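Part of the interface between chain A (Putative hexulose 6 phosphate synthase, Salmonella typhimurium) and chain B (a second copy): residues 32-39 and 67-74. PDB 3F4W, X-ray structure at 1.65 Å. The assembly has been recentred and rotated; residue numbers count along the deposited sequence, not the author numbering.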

# COMPACT_ATOMS: atom_id res chain seq x y z
N GLY A 32 -6.90 -4.96 -8.23
CA GLY A 32 -5.72 -4.12 -8.17
C GLY A 32 -5.76 -3.08 -7.07
O GLY A 32 -6.82 -2.77 -6.53
N THR A 33 -4.60 -2.52 -6.73
CA THR A 33 -4.50 -1.60 -5.60
C THR A 33 -5.37 -0.35 -5.73
O THR A 33 -6.09 0.01 -4.80
CB THR A 33 -3.05 -1.20 -5.31
OG1 THR A 33 -2.23 -2.37 -5.26
CG2 THR A 33 -2.95 -0.46 -3.99
N PRO A 34 -5.29 0.34 -6.89
CA PRO A 34 -6.13 1.53 -7.07
C PRO A 34 -7.61 1.18 -7.06
O PRO A 34 -8.45 1.98 -6.65
CB PRO A 34 -5.72 2.02 -8.46
CG PRO A 34 -4.36 1.46 -8.69
CD PRO A 34 -4.36 0.13 -8.01
N PHE A 35 -7.92 -0.04 -7.50
CA PHE A 35 -9.29 -0.54 -7.52
C PHE A 35 -9.78 -0.71 -6.08
O PHE A 35 -10.85 -0.22 -5.71
CB PHE A 35 -9.34 -1.85 -8.32
CG PHE A 35 -10.72 -2.40 -8.55
CD1 PHE A 35 -11.85 -1.66 -8.23
CD2 PHE A 35 -10.88 -3.65 -9.14
CE1 PHE A 35 -13.12 -2.18 -8.47
CE2 PHE A 35 -12.14 -4.17 -9.37
CZ PHE A 35 -13.26 -3.43 -9.04
N LEU A 36 -8.97 -1.40 -5.27
CA LEU A 36 -9.24 -1.53 -3.84
C LEU A 36 -9.42 -0.18 -3.17
O LEU A 36 -10.35 0.03 -2.39
CB LEU A 36 -8.10 -2.26 -3.14
CG LEU A 36 -8.25 -3.74 -2.79
CD1 LEU A 36 -7.02 -4.19 -2.02
CD2 LEU A 36 -9.52 -3.95 -1.98
N ILE A 37 -8.50 0.74 -3.44
CA ILE A 37 -8.54 2.06 -2.83
C ILE A 37 -9.79 2.83 -3.27
O ILE A 37 -10.39 3.56 -2.49
CB ILE A 37 -7.29 2.88 -3.18
CG1 ILE A 37 -6.04 2.20 -2.61
CG2 ILE A 37 -7.42 4.31 -2.68
CD1 ILE A 37 -6.07 2.01 -1.11
N ARG A 38 -10.17 2.63 -4.52
CA ARG A 38 -11.34 3.28 -5.09
C ARG A 38 -12.62 2.81 -4.40
O ARG A 38 -13.40 3.61 -3.89
CB ARG A 38 -11.42 2.97 -6.58
CG ARG A 38 -12.48 3.73 -7.34
CD ARG A 38 -12.29 3.49 -8.83
NE ARG A 38 -12.45 4.73 -9.58
CZ ARG A 38 -11.75 5.03 -10.67
NH1 ARG A 38 -10.84 4.18 -11.13
NH2 ARG A 38 -11.96 6.18 -11.30
N GLU A 39 -12.81 1.49 -4.40
CA GLU A 39 -14.09 0.90 -4.06
C GLU A 39 -14.15 0.36 -2.63
O GLU A 39 -15.23 0.23 -2.05
CB GLU A 39 -14.41 -0.23 -5.05
CG GLU A 39 -15.69 -1.00 -4.77
CD GLU A 39 -16.93 -0.13 -4.88
OE1 GLU A 39 -16.89 0.88 -5.61
OE2 GLU A 39 -17.94 -0.48 -4.23
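Chain B (67-74) HFESQLLF

Two nearly parallel helices from two copies of one protein meet here mainly through the packing of side chains, with no hydrogen bond between the stretches. Residues 67-74 of chain B are helical throughout, part of a longer helix, and their N-to-C direction lies only 8° from that of helix 33-39 in chain A, with the axes 10.1 Å apart at closest approach. Because the directions agree, the register climbs the same way in both chains: Pro34(A) CA lies 5.5 Å from Glu69(B) CA, and about one turn later Arg38(A) CA lies 7.5 Å from Leu72(B) CA.

As is usual for a helix in such a packing, one face does the work. Phe68(B), Glu69(B) and Leu72(B) all direct their CA-to-CB bonds toward chain A. The Phe68(B) ring offers its edge, with CE2 3.8 Å from Pro34(A) CB and CZ 3.6 Å from Arg38(A) NH1. Leu72(B) places CD2 3.9 Å from Pro34(A) O, while its CD1 covers one face of the Arg38(A) guanidinium, 3.9 Å from NE. Ile37(A) points toward chain B, its CG2 reaching 3.5 Å from Leu73(B) CD1. The extended Glu69(B) runs among largely aliphatic neighbours, with OE1 3.3 Å from Ile37(A) CG1 and OE2 3.8 Å from Pro34(A) CG.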

# COMPACT_ATOMS: atom_id res chain seq x y z
N HIS B 67 0.75 8.26 -10.23
CA HIS B 67 -0.09 9.38 -10.65
C HIS B 67 -1.57 9.02 -10.59
O HIS B 67 -2.39 9.79 -10.09
CB HIS B 67 0.28 9.84 -12.05
CG HIS B 67 -0.22 11.21 -12.37
ND1 HIS B 67 -1.55 11.48 -12.64
CD2 HIS B 67 0.43 12.40 -12.46
CE1 HIS B 67 -1.69 12.77 -12.88
NE2 HIS B 67 -0.51 13.35 -12.78
N PHE B 68 -1.91 7.84 -11.09
CA PHE B 68 -3.31 7.41 -11.15
C PHE B 68 -3.94 7.36 -9.76
O PHE B 68 -5.00 7.92 -9.53
CB PHE B 68 -3.43 6.05 -11.83
CG PHE B 68 -4.84 5.60 -12.03
CD1 PHE B 68 -5.55 5.96 -13.16
CD2 PHE B 68 -5.47 4.82 -11.07
CE1 PHE B 68 -6.86 5.55 -13.34
CE2 PHE B 68 -6.78 4.41 -11.24
CZ PHE B 68 -7.47 4.77 -12.37
N GLU B 69 -3.27 6.68 -8.84
CA GLU B 69 -3.80 6.53 -7.49
C GLU B 69 -3.81 7.85 -6.71
O GLU B 69 -4.74 8.12 -5.94
CB GLU B 69 -3.02 5.46 -6.73
CG GLU B 69 -3.57 5.19 -5.36
CD GLU B 69 -3.15 3.84 -4.82
OE1 GLU B 69 -3.23 3.65 -3.59
OE2 GLU B 69 -2.75 2.97 -5.63
N SER B 70 -2.79 8.67 -6.91
CA SER B 70 -2.71 9.97 -6.24
C SER B 70 -3.83 10.89 -6.71
O SER B 70 -4.48 11.56 -5.90
CB SER B 70 -1.36 10.63 -6.51
OG SER B 70 -0.32 9.98 -5.80
N GLN B 71 -4.06 10.91 -8.02
CA GLN B 71 -5.08 11.75 -8.62
C GLN B 71 -6.46 11.34 -8.11
O GLN B 71 -7.29 12.19 -7.79
CB GLN B 71 -5.01 11.65 -10.14
CG GLN B 71 -5.79 12.73 -10.87
CD GLN B 71 -5.76 12.54 -12.38
OE1 GLN B 71 -5.46 13.46 -13.13
NE2 GLN B 71 -6.07 11.33 -12.82
N LEU B 72 -6.70 10.04 -8.05
CA LEU B 72 -7.94 9.51 -7.50
C LEU B 72 -8.17 10.03 -6.08
O LEU B 72 -9.27 10.46 -5.73
CB LEU B 72 -7.89 7.98 -7.48
CG LEU B 72 -9.04 7.28 -6.77
CD1 LEU B 72 -10.30 7.36 -7.60
CD2 LEU B 72 -8.66 5.84 -6.50
N LEU B 73 -7.12 9.99 -5.27
CA LEU B 73 -7.19 10.44 -3.89
C LEU B 73 -7.41 11.94 -3.78
O LEU B 73 -8.20 12.41 -2.96
CB LEU B 73 -5.91 10.04 -3.15
CG LEU B 73 -5.88 8.67 -2.45
CD1 LEU B 73 -7.05 7.79 -2.82
CD2 LEU B 73 -4.55 7.97 -2.72
N PHE B 74 -6.70 12.70 -4.61
CA PHE B 74 -6.82 14.16 -4.59
C PHE B 74 -8.19 14.61 -5.10
O PHE B 74 -8.79 15.54 -4.56
CB PHE B 74 -5.70 14.82 -5.39
CG PHE B 74 -4.35 14.76 -4.71
CD1 PHE B 74 -4.22 15.13 -3.38
CD2 PHE B 74 -3.23 14.36 -5.41
CE1 PHE B 74 -2.99 15.08 -2.76
CE2 PHE B 74 -1.99 14.31 -4.79
CZ PHE B 74 -1.87 14.67 -3.46